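Local coordinates for MsStt7d protein (Micromonas, PDB 4IX3) that probably acts as an ATP-dependent protein kinase, this part being the magnesium-binding catalytic domain with the canonical two-lobed kinase fold, at residues Lys8-Thr13 with Ala92-Glu97; Arg38-Phe41 with Gln45-Val48; Gly209-Arg214 with Asp219-Leu224; Val256-Ala261 with Ala269-Phe274. All coordinates share one frame; numbering follows the deposited sequence.

Overall arrangement
Interactions 1 and 2 belong to the N-terminal lobe and interactions 3 and 4 to the C-terminal lobe of the kinase fold. Interaction 2, a hairpin of the nucleotide-binding sheet, is nested within the loop closed by interaction 1; their centres lie about 19 Å apart and they do not touch. Interaction 3 lies close to the magnesium site: the Ala211 side chain is about 7 Å from that of Asp168, which with Asp188 binds a magnesium ion. It touches interaction 4 where Arg214 O packs on Leu271 CD2 at 3.7 Å. Between interactions 2 and 3 the nearest atoms are about 17 Å apart, while interactions 1 and 4, with centres about 44 Å apart, occupy opposite sides of the chain's centre.

Interaction 1 (Lys8-Thr13 with Ala92-Glu97); sequences KTLRRT and AKDGGE
Arg12 and Asp94 approach from opposite directions to form a long salt bridge, with Arg12 NH2 3.9 Å from Asp94 OD2. The carboxylate oxygen sits at the edge of the guanidinium, near its plane, but the two flat groups are turned 49° apart and no hydrogen bond joins them. The bend of the arginine at its second torsion (chi2 -67°) brings the guanidinium round towards the 92-97 loop. Stronger polar bonds lie outside the pair: Arg12 NE donates to Glu89 O, and Asp94 OD2 accepts from Gly91 N. A second touch is plain van der Waals contact: Leu10 points its CB toward the loop, and its CD1 stops 4.0 Å from the same OD2. Within the loop, a weak backbone bond from Gly95 N to Ala92 O, 3.2 Å, helps to hold the turn bearing Asp94. Behind the contact, Arg11 pairs with Glu89 and Glu64, tying the N-terminal extension to strand 84-90 and, through Glu64, to helix 59-76. All three touching residues lie on the surface, and the opposed charges meet at long range; the attraction is therefore probably softened by solvent, leaving the bonds to strand 84-90 and helix 59-76 as the firmer link.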
loop_
_atom_site.group_PDB
_atom_site.type_symbol
_atom_site.label_atom_id
_atom_site.label_comp_id
_atom_site.label_asym_id
_atom_site.label_seq_id
_atom_site.Cartn_x
_atom_site.Cartn_y
_atom_site.Cartn_z
ATOM N N LYS B 8 -14.181 27.111 -4.479
ATOM C CA LYS B 8 -13.268 26.022 -4.095
ATOM C C LYS B 8 -11.856 26.602 -4.051
ATOM O O LYS B 8 -11.595 27.617 -4.668
ATOM C CB LYS B 8 -13.313 24.923 -5.160
ATOM C CG LYS B 8 -14.658 24.340 -5.583
ATOM C CD LYS B 8 -15.442 23.611 -4.497
ATOM C CE LYS B 8 -16.373 24.508 -3.682
ATOM N NZ LYS B 8 -17.249 23.624 -2.874
ATOM N N THR B 9 -10.961 26.048 -3.255
ATOM C CA THR B 9 -9.556 26.448 -3.266
ATOM C C THR B 9 -8.746 25.260 -3.762
ATOM O O THR B 9 -8.950 24.127 -3.292
ATOM C CB THR B 9 -9.082 26.967 -1.903
ATOM O OG1 THR B 9 -9.273 25.946 -0.910
ATOM C CG2 THR B 9 -9.846 28.240 -1.506
ATOM N N LEU B 10 -7.877 25.512 -4.731
ATOM C CA LEU B 10 -7.038 24.470 -5.313
ATOM C C LEU B 10 -5.574 24.859 -5.254
ATOM O O LEU B 10 -5.221 26.002 -5.570
ATOM C CB LEU B 10 -7.425 24.220 -6.776
ATOM C CG LEU B 10 -8.844 23.641 -6.870
ATOM C CD1 LEU B 10 -9.294 23.556 -8.319
ATOM C CD2 LEU B 10 -8.970 22.266 -6.255
ATOM N N ARG B 11 -4.696 23.918 -4.884
ATOM C CA ARG B 11 -3.250 24.205 -4.848
ATOM C C ARG B 11 -2.656 24.029 -6.247
ATOM O O ARG B 11 -2.965 23.086 -6.988
ATOM C CB ARG B 11 -2.622 23.248 -3.816
ATOM C CG ARG B 11 -2.967 23.597 -2.376
ATOM C CD ARG B 11 -2.669 22.457 -1.416
ATOM N NE ARG B 11 -3.589 21.344 -1.585
ATOM C CZ ARG B 11 -3.624 20.286 -0.781
ATOM N NH1 ARG B 11 -2.736 20.203 0.211
ATOM N NH2 ARG B 11 -4.578 19.355 -0.951
ATOM N N ARG B 12 -1.752 24.943 -6.620
ATOM C CA ARG B 12 -1.135 24.935 -7.937
ATOM C C ARG B 12 0.326 25.377 -7.822
ATOM O O ARG B 12 0.697 26.033 -6.864
ATOM C CB ARG B 12 -1.893 25.858 -8.901
ATOM C CG ARG B 12 -3.326 25.390 -9.209
ATOM C CD ARG B 12 -3.313 24.103 -10.000
ATOM N NE ARG B 12 -4.641 23.496 -10.099
ATOM C CZ ARG B 12 -5.527 23.769 -11.054
ATOM N NH1 ARG B 12 -5.283 24.731 -11.964
ATOM N NH2 ARG B 12 -6.679 23.128 -11.057
ATOM N N THR B 13 1.090 25.070 -8.858
ATOM C CA THR B 13 2.471 25.547 -8.989
ATOM C C THR B 13 2.453 26.475 -10.198
ATOM O O THR B 13 1.989 26.086 -11.256
ATOM C CB THR B 13 3.384 24.342 -9.278
ATOM O OG1 THR B 13 3.507 23.635 -8.039
ATOM C CG2 THR B 13 4.778 24.830 -9.723
ATOM N N ALA B 92 -13.491 18.672 -8.744
ATOM C CA ALA B 92 -14.429 17.622 -9.205
ATOM C C ALA B 92 -14.849 17.823 -10.682
ATOM O O ALA B 92 -14.649 16.937 -11.529
ATOM C CB ALA B 92 -15.657 17.565 -8.292
ATOM N N LYS B 93 -15.375 18.988 -11.033
ATOM C CA LYS B 93 -15.891 19.163 -12.415
ATOM C C LYS B 93 -14.759 19.246 -13.444
ATOM O O LYS B 93 -14.918 18.802 -14.586
ATOM C CB LYS B 93 -16.800 20.395 -12.530
ATOM C CG LYS B 93 -18.162 20.217 -11.880
ATOM C CD LYS B 93 -19.198 21.274 -12.280
ATOM C CE LYS B 93 -19.576 21.074 -13.730
ATOM N NZ LYS B 93 -20.646 20.033 -13.843
ATOM N N ASP B 94 -13.607 19.758 -13.021
ATOM C CA ASP B 94 -12.422 19.869 -13.868
ATOM C C ASP B 94 -11.551 18.599 -13.840
ATOM O O ASP B 94 -10.673 18.434 -14.698
ATOM C CB ASP B 94 -11.590 21.103 -13.478
ATOM C CG ASP B 94 -11.328 21.207 -11.976
ATOM O OD1 ASP B 94 -12.344 21.258 -11.231
ATOM O OD2 ASP B 94 -10.138 21.322 -11.531
ATOM N N GLY B 95 -11.804 17.708 -12.878
ATOM C CA GLY B 95 -11.100 16.426 -12.813
ATOM C C GLY B 95 -11.482 15.513 -13.953
ATOM O O GLY B 95 -12.620 15.510 -14.461
ATOM N N GLY B 96 -10.510 14.755 -14.414
ATOM C CA GLY B 96 -10.624 13.949 -15.605
ATOM C C GLY B 96 -10.624 12.474 -15.285
ATOM O O GLY B 96 -11.187 12.056 -14.249
ATOM N N GLU B 97 -10.067 11.686 -16.209
ATOM C CA GLU B 97 -10.094 10.234 -16.101
ATOM C C GLU B 97 -8.744 9.745 -16.584
ATOM O O GLU B 97 -8.296 10.156 -17.654
ATOM C CB GLU B 97 -11.194 9.663 -17.009
ATOM C CG GLU B 97 -12.574 10.200 -16.701
ATOM C CD GLU B 97 -12.833 11.587 -17.286
ATOM O OE1 GLU B 97 -12.301 11.911 -18.381
ATOM O OE2 GLU B 97 -13.607 12.357 -16.665
#

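Interaction 2 (Arg38-Phe41 with Gln45-Val48); sequences RGVF and QDVV
Gly39 and Val47 form an antiparallel hydrogen-bonded pair: Gly39 N donates to Val47 O at 2.9 Å, and Val47 N returns to Gly39 O at 3.0 Å. The next such pair is Phe41 with Gln45, where Phe41 N reaches Gln45 O at 2.8 Å and Gln45 N meets Phe41 O at 2.9 Å. Gly39 O also receives a water, 2.8 Å away, which donates its second bond to Asp46 OD1. On the face bearing Phe41, Gln45 and Val47, the phenyl ring (CG anti to the backbone N, chi1 176°) and the amide, on a chain extended beyond CG, lie side by side with planes 75° apart; Gln45 OE1 is at the ring edge, 3.6 Å from Phe41 CD2. Val47 sets its CG1 3.8 Å from Phe41 CB, while its CG2 lies over the peptide of Gly39, where no side chain intervenes. Farther out, Met85 and Met110 pack against Phe41 and Val47, strand 21-23 flanks Val40, and Arg38 is drawn to Glu116 by a salt bridge. The two strand segments run 140° apart in direction, reflecting the sheet's twist. This is the beta hairpin of strands 34-41 and 45-52 in the N-lobe sheet of a protein kinase. Its second strand runs on to Lys50, and the Val47 side chain lies about 6 Å from that of Ala112; both bind ADP in a crystal structure of this protein, though no nucleotide is bound here.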
loop_
_atom_site.group_PDB
_atom_site.type_symbol
_atom_site.label_atom_id
_atom_site.label_comp_id
_atom_site.label_asym_id
_atom_site.label_seq_id
_atom_site.Cartn_x
_atom_site.Cartn_y
_atom_site.Cartn_z
ATOM N N ARG B 38 3.510 7.413 -15.267
ATOM C CA ARG B 38 4.303 8.245 -16.191
ATOM C C ARG B 38 3.363 9.282 -16.802
ATOM O O ARG B 38 2.161 9.060 -16.923
ATOM C CB ARG B 38 4.881 7.421 -17.329
ATOM C CG ARG B 38 5.992 6.487 -16.923
ATOM C CD ARG B 38 6.426 5.859 -18.227
ATOM N NE ARG B 38 7.411 4.809 -18.016
ATOM C CZ ARG B 38 7.097 3.557 -17.697
ATOM N NH1 ARG B 38 5.820 3.226 -17.545
ATOM N NH2 ARG B 38 8.057 2.655 -17.479
ATOM N N GLY B 39 3.916 10.409 -17.225
ATOM C CA GLY B 39 3.132 11.393 -17.965
ATOM C C GLY B 39 4.037 12.215 -18.862
ATOM O O GLY B 39 5.248 12.005 -18.929
ATOM N N VAL B 40 3.408 13.094 -19.632
ATOM C CA VAL B 40 4.145 13.982 -20.528
ATOM C C VAL B 40 3.628 15.382 -20.225
ATOM O O VAL B 40 2.399 15.606 -20.221
ATOM C CB VAL B 40 3.893 13.638 -22.011
ATOM C CG1 VAL B 40 4.647 14.618 -22.896
ATOM C CG2 VAL B 40 4.343 12.209 -22.321
ATOM N N PHE B 41 4.563 16.309 -20.029
ATOM C CA PHE B 41 4.238 17.676 -19.679
ATOM C C PHE B 41 4.611 18.536 -20.901
ATOM O O PHE B 41 5.738 18.439 -21.417
ATOM C CB PHE B 41 5.020 18.073 -18.423
ATOM C CG PHE B 41 4.865 19.502 -17.977
ATOM C CD1 PHE B 41 3.601 20.068 -17.764
ATOM C CD2 PHE B 41 5.992 20.302 -17.761
ATOM C CE1 PHE B 41 3.478 21.361 -17.271
ATOM C CE2 PHE B 41 5.883 21.600 -17.239
ATOM C CZ PHE B 41 4.604 22.145 -17.006
ATOM N N GLN B 45 8.044 16.872 -22.315
ATOM C CA GLN B 45 8.847 16.620 -21.112
ATOM C C GLN B 45 8.343 15.356 -20.431
ATOM O O GLN B 45 7.183 15.273 -20.053
ATOM C CB GLN B 45 8.799 17.803 -20.158
ATOM C CG GLN B 45 9.324 19.082 -20.750
ATOM C CD GLN B 45 9.261 20.213 -19.754
ATOM O OE1 GLN B 45 9.534 20.028 -18.557
ATOM N NE2 GLN B 45 8.807 21.376 -20.211
ATOM N N ASP B 46 9.179 14.324 -20.325
ATOM C CA ASP B 46 8.785 13.116 -19.593
ATOM C C ASP B 46 8.776 13.363 -18.095
ATOM O O ASP B 46 9.755 13.833 -17.515
ATOM C CB ASP B 46 9.767 12.011 -19.950
ATOM C CG ASP B 46 9.658 11.615 -21.394
ATOM O OD1 ASP B 46 8.551 11.685 -21.960
ATOM O OD2 ASP B 46 10.664 11.242 -22.013
ATOM N N VAL B 47 7.630 13.072 -17.481
ATOM C CA VAL B 47 7.478 13.323 -16.070
ATOM C C VAL B 47 6.935 12.070 -15.374
ATOM O O VAL B 47 6.477 11.131 -16.046
ATOM C CB VAL B 47 6.545 14.539 -15.773
ATOM C CG1 VAL B 47 7.225 15.793 -16.332
ATOM C CG2 VAL B 47 5.149 14.360 -16.338
ATOM N N VAL B 48 6.966 12.105 -14.046
ATOM C CA VAL B 48 6.327 11.079 -13.216
ATOM C C VAL B 48 5.356 11.839 -12.314
ATOM O O VAL B 48 5.636 12.943 -11.880
ATOM C CB VAL B 48 7.405 10.311 -12.437
ATOM C CG1 VAL B 48 6.805 9.505 -11.313
ATOM C CG2 VAL B 48 8.150 9.385 -13.378
HETATM O O HOH W 1 6.576 10.133 -20.573
#

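Interaction 3 (Gly209-Arg214 with Asp219-Leu224); sequences GPADPR and DELYLL
Ala211 directs its CB toward Leu221, whose CD2 methyl meets it at 4.1 Å. Leu221 leaves its backbone with CG opposite the carbonyl carbon (chi1 -55°), and this places CD2 against the alanine methyl. Leu221 O accepts from Gly209 N, a backbone bond of 3.2 Å. Asp212 turns its CB away from the 219-224 segment and is gripped instead by Arg214, side-on. Arg214 NE binds Asp212 OD1 at 3.1 Å and Arg214 NH2 binds Asp212 OD2 at 2.7 Å, each through a syn lone pair and close to the guanidinium plane. OD1 takes a second bond, on its anti side, from Arg214 N at 3.0 Å, closing an Asx turn. Lys170 also pairs with Asp212 OD2, and Asp268 with Arg214. Phe248 of helix 246-261 supports Ala211, and Asp55 of the second subunit packs on Asp212 and Arg214. Both segments lie in the loop between strand 193-194 and helix 236-243, probably part of the kinase activation segment. One backbone bond and one methyl contact thus join them lightly, whereas three bonds fix the rotation of the Asp212 carboxylate beside the magnesium-binding Asp168, and the alternating charges from Lys170 to Asp268 probably steady one another.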
loop_
_atom_site.group_PDB
_atom_site.type_symbol
_atom_site.label_atom_id
_atom_site.label_comp_id
_atom_site.label_asym_id
_atom_site.label_seq_id
_atom_site.Cartn_x
_atom_site.Cartn_y
_atom_site.Cartn_z
ATOM N N GLY B 209 7.691 2.635 12.015
ATOM C CA GLY B 209 6.954 3.269 10.872
ATOM C C GLY B 209 6.944 2.243 9.759
ATOM O O GLY B 209 7.381 1.110 10.020
ATOM N N PRO B 210 6.630 2.663 8.502
ATOM C CA PRO B 210 6.631 1.724 7.366
ATOM C C PRO B 210 8.129 1.483 7.164
ATOM O O PRO B 210 8.970 2.280 7.583
ATOM C CB PRO B 210 5.998 2.536 6.221
ATOM C CG PRO B 210 6.390 3.938 6.574
ATOM C CD PRO B 210 6.471 4.060 8.067
ATOM N N ALA B 211 8.482 0.305 6.712
ATOM C CA ALA B 211 9.880 0.031 6.496
ATOM C C ALA B 211 9.764 -1.103 5.520
ATOM O O ALA B 211 8.899 -1.984 5.663
ATOM C CB ALA B 211 10.588 -0.410 7.798
ATOM N N ASP B 212 10.674 -1.124 4.559
ATOM C CA ASP B 212 10.783 -2.282 3.719
ATOM C C ASP B 212 11.630 -3.278 4.525
ATOM O O ASP B 212 12.768 -2.972 4.862
ATOM C CB ASP B 212 11.517 -1.872 2.447
ATOM C CG ASP B 212 11.543 -2.971 1.421
ATOM O OD1 ASP B 212 11.758 -4.133 1.842
ATOM O OD2 ASP B 212 11.494 -2.695 0.194
ATOM N N PRO B 213 11.074 -4.455 4.893
ATOM C CA PRO B 213 11.808 -5.368 5.760
ATOM C C PRO B 213 13.115 -5.860 5.151
ATOM O O PRO B 213 14.040 -6.265 5.865
ATOM C CB PRO B 213 10.826 -6.508 6.017
ATOM C CG PRO B 213 9.800 -6.377 4.958
ATOM C CD PRO B 213 9.742 -4.956 4.494
ATOM N N ARG B 214 13.228 -5.834 3.831
ATOM C CA ARG B 214 14.445 -6.304 3.192
ATOM C C ARG B 214 15.634 -5.364 3.444
ATOM O O ARG B 214 16.793 -5.817 3.351
ATOM C CB ARG B 214 14.218 -6.417 1.687
ATOM C CG ARG B 214 13.122 -7.413 1.291
ATOM C CD ARG B 214 12.858 -7.387 -0.197
ATOM N NE ARG B 214 12.294 -6.074 -0.520
ATOM C CZ ARG B 214 12.129 -5.613 -1.750
ATOM N NH1 ARG B 214 12.434 -6.374 -2.785
ATOM N NH2 ARG B 214 11.692 -4.353 -1.919
ATOM N N ASP B 219 14.964 -5.658 13.945
ATOM C CA ASP B 219 14.517 -5.092 15.210
ATOM C C ASP B 219 14.677 -3.568 15.301
ATOM O O ASP B 219 14.651 -3.006 16.400
ATOM C CB ASP B 219 15.211 -5.786 16.375
ATOM C CG ASP B 219 16.683 -5.447 16.454
ATOM O OD1 ASP B 219 17.258 -4.955 15.448
ATOM O OD2 ASP B 219 17.286 -5.815 17.485
ATOM N N GLU B 220 14.857 -2.923 14.144
ATOM C CA GLU B 220 14.973 -1.458 14.062
ATOM C C GLU B 220 14.155 -0.988 12.863
ATOM O O GLU B 220 14.679 -0.411 11.902
ATOM C CB GLU B 220 16.414 -0.987 13.931
ATOM C CG GLU B 220 17.227 -1.439 15.128
ATOM C CD GLU B 220 18.688 -1.042 15.077
ATOM O OE1 GLU B 220 19.081 -0.225 14.204
ATOM O OE2 GLU B 220 19.438 -1.610 15.906
ATOM N N LEU B 221 12.839 -1.133 13.000
ATOM C CA LEU B 221 11.877 -0.679 11.999
ATOM C C LEU B 221 11.456 0.788 12.222
ATOM O O LEU B 221 10.588 1.317 11.527
ATOM C CB LEU B 221 10.685 -1.652 11.923
ATOM C CG LEU B 221 11.121 -3.092 11.673
ATOM C CD1 LEU B 221 9.856 -3.943 11.724
ATOM C CD2 LEU B 221 11.925 -3.279 10.389
ATOM N N TYR B 222 12.091 1.465 13.164
ATOM C CA TYR B 222 11.751 2.822 13.583
ATOM C C TYR B 222 12.862 3.829 13.243
ATOM O O TYR B 222 14.014 3.440 13.013
ATOM C CB TYR B 222 11.553 2.846 15.109
ATOM C CG TYR B 222 12.767 2.327 15.905
ATOM C CD1 TYR B 222 13.893 3.142 16.132
ATOM C CD2 TYR B 222 12.797 1.014 16.384
ATOM C CE1 TYR B 222 15.007 2.661 16.810
ATOM C CE2 TYR B 222 13.903 0.532 17.078
ATOM C CZ TYR B 222 14.994 1.351 17.279
ATOM O OH TYR B 222 16.044 0.805 17.987
ATOM N N LEU B 223 12.551 5.123 13.319
ATOM C CA LEU B 223 13.545 6.193 13.368
ATOM C C LEU B 223 13.853 6.581 14.802
ATOM O O LEU B 223 15.024 6.681 15.182
ATOM C CB LEU B 223 13.132 7.423 12.545
ATOM C CG LEU B 223 13.011 7.187 11.041
ATOM C CD1 LEU B 223 12.711 8.490 10.326
ATOM C CD2 LEU B 223 14.287 6.578 10.466
ATOM N N LEU B 224 12.827 6.709 15.634
ATOM C CA LEU B 224 13.027 6.976 17.061
ATOM C C LEU B 224 12.463 5.756 17.771
ATOM O O LEU B 224 11.410 5.257 17.359
ATOM C CB LEU B 224 12.192 8.169 17.520
ATOM C CG LEU B 224 12.657 9.516 16.988
ATOM C CD1 LEU B 224 11.679 10.639 17.324
ATOM C CD2 LEU B 224 14.079 9.828 17.436
#

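Interaction 4 (Val256-Ala261 with Ala269-Phe274); sequences VMLQLA and AGLERF
Leu258 meets Leu271 and Phe274 between two helices held by their own backbone bonds, the shortest being Ala261 N to Met257 O at 2.8 Å. No polar bond crosses the gap. Leu258 points its CB toward the other helix; the Leu258 and Phe274 side chains cross at about a right angle, one methyl reaching the ring's rim and the other its face. CD1 reaches the rim atom Phe274 CE1 at 3.5 Å, whereas CD2 lies over the face, 4.2 Å from the centroid of the Phe274 ring and 25° off its normal, a CH-pi contact. Phe274 extends towards Leu258 because its CG stands anti to the backbone N (chi1 174°). Leu271 fills the flank, with its CD1 4.2 Å from Leu258 CD1 and its CD2 4.2 Å from Gln259 CG. Phe288 and Leu265 pack against Phe274, while Cys315 of helix 302-318 and Met319 add to the surroundings of Leu258. The axes of segments 256-261 and 269-274 approach to 10.8 Å, their directions 120° apart; they belong to helices 246-261 and 268-280, the F and G helices of the kinase C-lobe. The buried contact rests mainly on dispersion and CH-pi packing, with no hydrogen bond between the two segments.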
loop_
_atom_site.group_PDB
_atom_site.type_symbol
_atom_site.label_atom_id
_atom_site.label_comp_id
_atom_site.label_asym_id
_atom_site.label_seq_id
_atom_site.Cartn_x
_atom_site.Cartn_y
_atom_site.Cartn_z
ATOM N N VAL B 256 22.347 -1.885 0.047
ATOM C CA VAL B 256 22.578 -1.568 -1.369
ATOM C C VAL B 256 24.013 -2.006 -1.730
ATOM O O VAL B 256 24.201 -2.581 -2.795
ATOM C CB VAL B 256 22.437 -0.041 -1.599
ATOM C CG1 VAL B 256 22.889 0.373 -3.002
ATOM C CG2 VAL B 256 20.976 0.385 -1.379
ATOM N N MET B 257 24.986 -1.663 -0.898
ATOM C CA MET B 257 26.361 -2.028 -1.190
ATOM C C MET B 257 26.563 -3.541 -1.356
ATOM O O MET B 257 27.237 -3.973 -2.310
ATOM C CB MET B 257 27.257 -1.548 -0.079
ATOM C CG MET B 257 28.727 -1.905 -0.341
ATOM S SD MET B 257 29.824 -0.882 0.607
ATOM C CE MET B 257 31.401 -1.681 0.217
ATOM N N LEU B 258 25.963 -4.339 -0.454
ATOM C CA LEU B 258 26.055 -5.797 -0.601
ATOM C C LEU B 258 25.545 -6.237 -1.956
ATOM O O LEU B 258 26.123 -7.113 -2.595
ATOM C CB LEU B 258 25.253 -6.492 0.486
ATOM C CG LEU B 258 25.867 -6.404 1.902
ATOM C CD1 LEU B 258 24.867 -6.705 2.996
ATOM C CD2 LEU B 258 27.082 -7.344 2.040
ATOM N N GLN B 259 24.376 -5.720 -2.373
ATOM C CA GLN B 259 23.829 -6.155 -3.634
ATOM C C GLN B 259 24.641 -5.705 -4.840
ATOM O O GLN B 259 24.762 -6.440 -5.805
ATOM C CB GLN B 259 22.381 -5.688 -3.717
ATOM C CG GLN B 259 21.523 -6.261 -2.602
ATOM C CD GLN B 259 20.045 -6.262 -2.907
ATOM O OE1 GLN B 259 19.399 -7.332 -3.036
ATOM N NE2 GLN B 259 19.489 -5.090 -2.895
ATOM N N LEU B 260 25.126 -4.458 -4.805
ATOM C CA LEU B 260 25.967 -4.021 -5.924
ATOM C C LEU B 260 27.251 -4.861 -5.985
ATOM O O LEU B 260 27.707 -5.165 -7.074
ATOM C CB LEU B 260 26.307 -2.537 -5.767
ATOM C CG LEU B 260 25.067 -1.635 -5.844
ATOM C CD1 LEU B 260 25.555 -0.230 -5.607
ATOM C CD2 LEU B 260 24.420 -1.823 -7.206
ATOM N N ALA B 261 27.834 -5.140 -4.819
ATOM C CA ALA B 261 29.145 -5.792 -4.751
ATOM C C ALA B 261 29.124 -7.277 -5.094
ATOM O O ALA B 261 30.142 -7.788 -5.579
ATOM C CB ALA B 261 29.733 -5.578 -3.361
ATOM N N ALA B 269 16.068 -13.279 -2.268
ATOM C CA ALA B 269 16.428 -14.456 -1.508
ATOM C C ALA B 269 17.910 -14.465 -1.130
ATOM O O ALA B 269 18.258 -14.866 -0.009
ATOM C CB ALA B 269 16.070 -15.722 -2.288
ATOM N N GLY B 270 18.782 -13.989 -2.018
ATOM C CA GLY B 270 20.227 -13.973 -1.736
ATOM C C GLY B 270 20.534 -13.002 -0.598
ATOM O O GLY B 270 21.214 -13.324 0.366
ATOM N N LEU B 271 20.003 -11.772 -0.680
ATOM C CA LEU B 271 20.253 -10.815 0.405
ATOM C C LEU B 271 19.656 -11.309 1.709
ATOM O O LEU B 271 20.268 -11.181 2.773
ATOM C CB LEU B 271 19.665 -9.441 0.019
ATOM C CG LEU B 271 19.832 -8.340 1.065
ATOM C CD1 LEU B 271 21.297 -8.054 1.266
ATOM C CD2 LEU B 271 19.061 -7.087 0.654
ATOM N N GLU B 272 18.440 -11.876 1.618
ATOM C CA GLU B 272 17.796 -12.425 2.828
ATOM C C GLU B 272 18.650 -13.523 3.481
ATOM O O GLU B 272 18.845 -13.504 4.700
ATOM C CB GLU B 272 16.396 -12.972 2.504
ATOM C CG GLU B 272 15.639 -13.500 3.719
ATOM C CD GLU B 272 14.231 -13.976 3.399
ATOM O OE1 GLU B 272 13.932 -14.215 2.208
ATOM O OE2 GLU B 272 13.443 -14.151 4.360
ATOM N N ARG B 273 19.214 -14.424 2.677
ATOM C CA ARG B 273 20.057 -15.505 3.224
ATOM C C ARG B 273 21.289 -14.885 3.891
ATOM O O ARG B 273 21.688 -15.263 5.005
ATOM C CB ARG B 273 20.537 -16.456 2.129
ATOM C CG ARG B 273 21.465 -17.537 2.687
ATOM C CD ARG B 273 21.384 -18.792 1.868
ATOM N NE ARG B 273 22.174 -18.700 0.650
ATOM C CZ ARG B 273 23.376 -19.242 0.474
ATOM N NH1 ARG B 273 24.039 -19.805 1.476
ATOM N NH2 ARG B 273 23.922 -19.182 -0.731
ATOM N N PHE B 274 21.959 -13.959 3.193
ATOM C CA PHE B 274 23.125 -13.310 3.769
ATOM C C PHE B 274 22.796 -12.641 5.091
ATOM O O PHE B 274 23.515 -12.822 6.079
ATOM C CB PHE B 274 23.752 -12.284 2.817
ATOM C CG PHE B 274 24.873 -11.493 3.447
ATOM C CD1 PHE B 274 24.595 -10.362 4.207
ATOM C CD2 PHE B 274 26.159 -11.992 3.454
ATOM C CE1 PHE B 274 25.595 -9.639 4.823
ATOM C CE2 PHE B 274 27.169 -11.270 4.083
ATOM C CZ PHE B 274 26.882 -10.153 4.833
#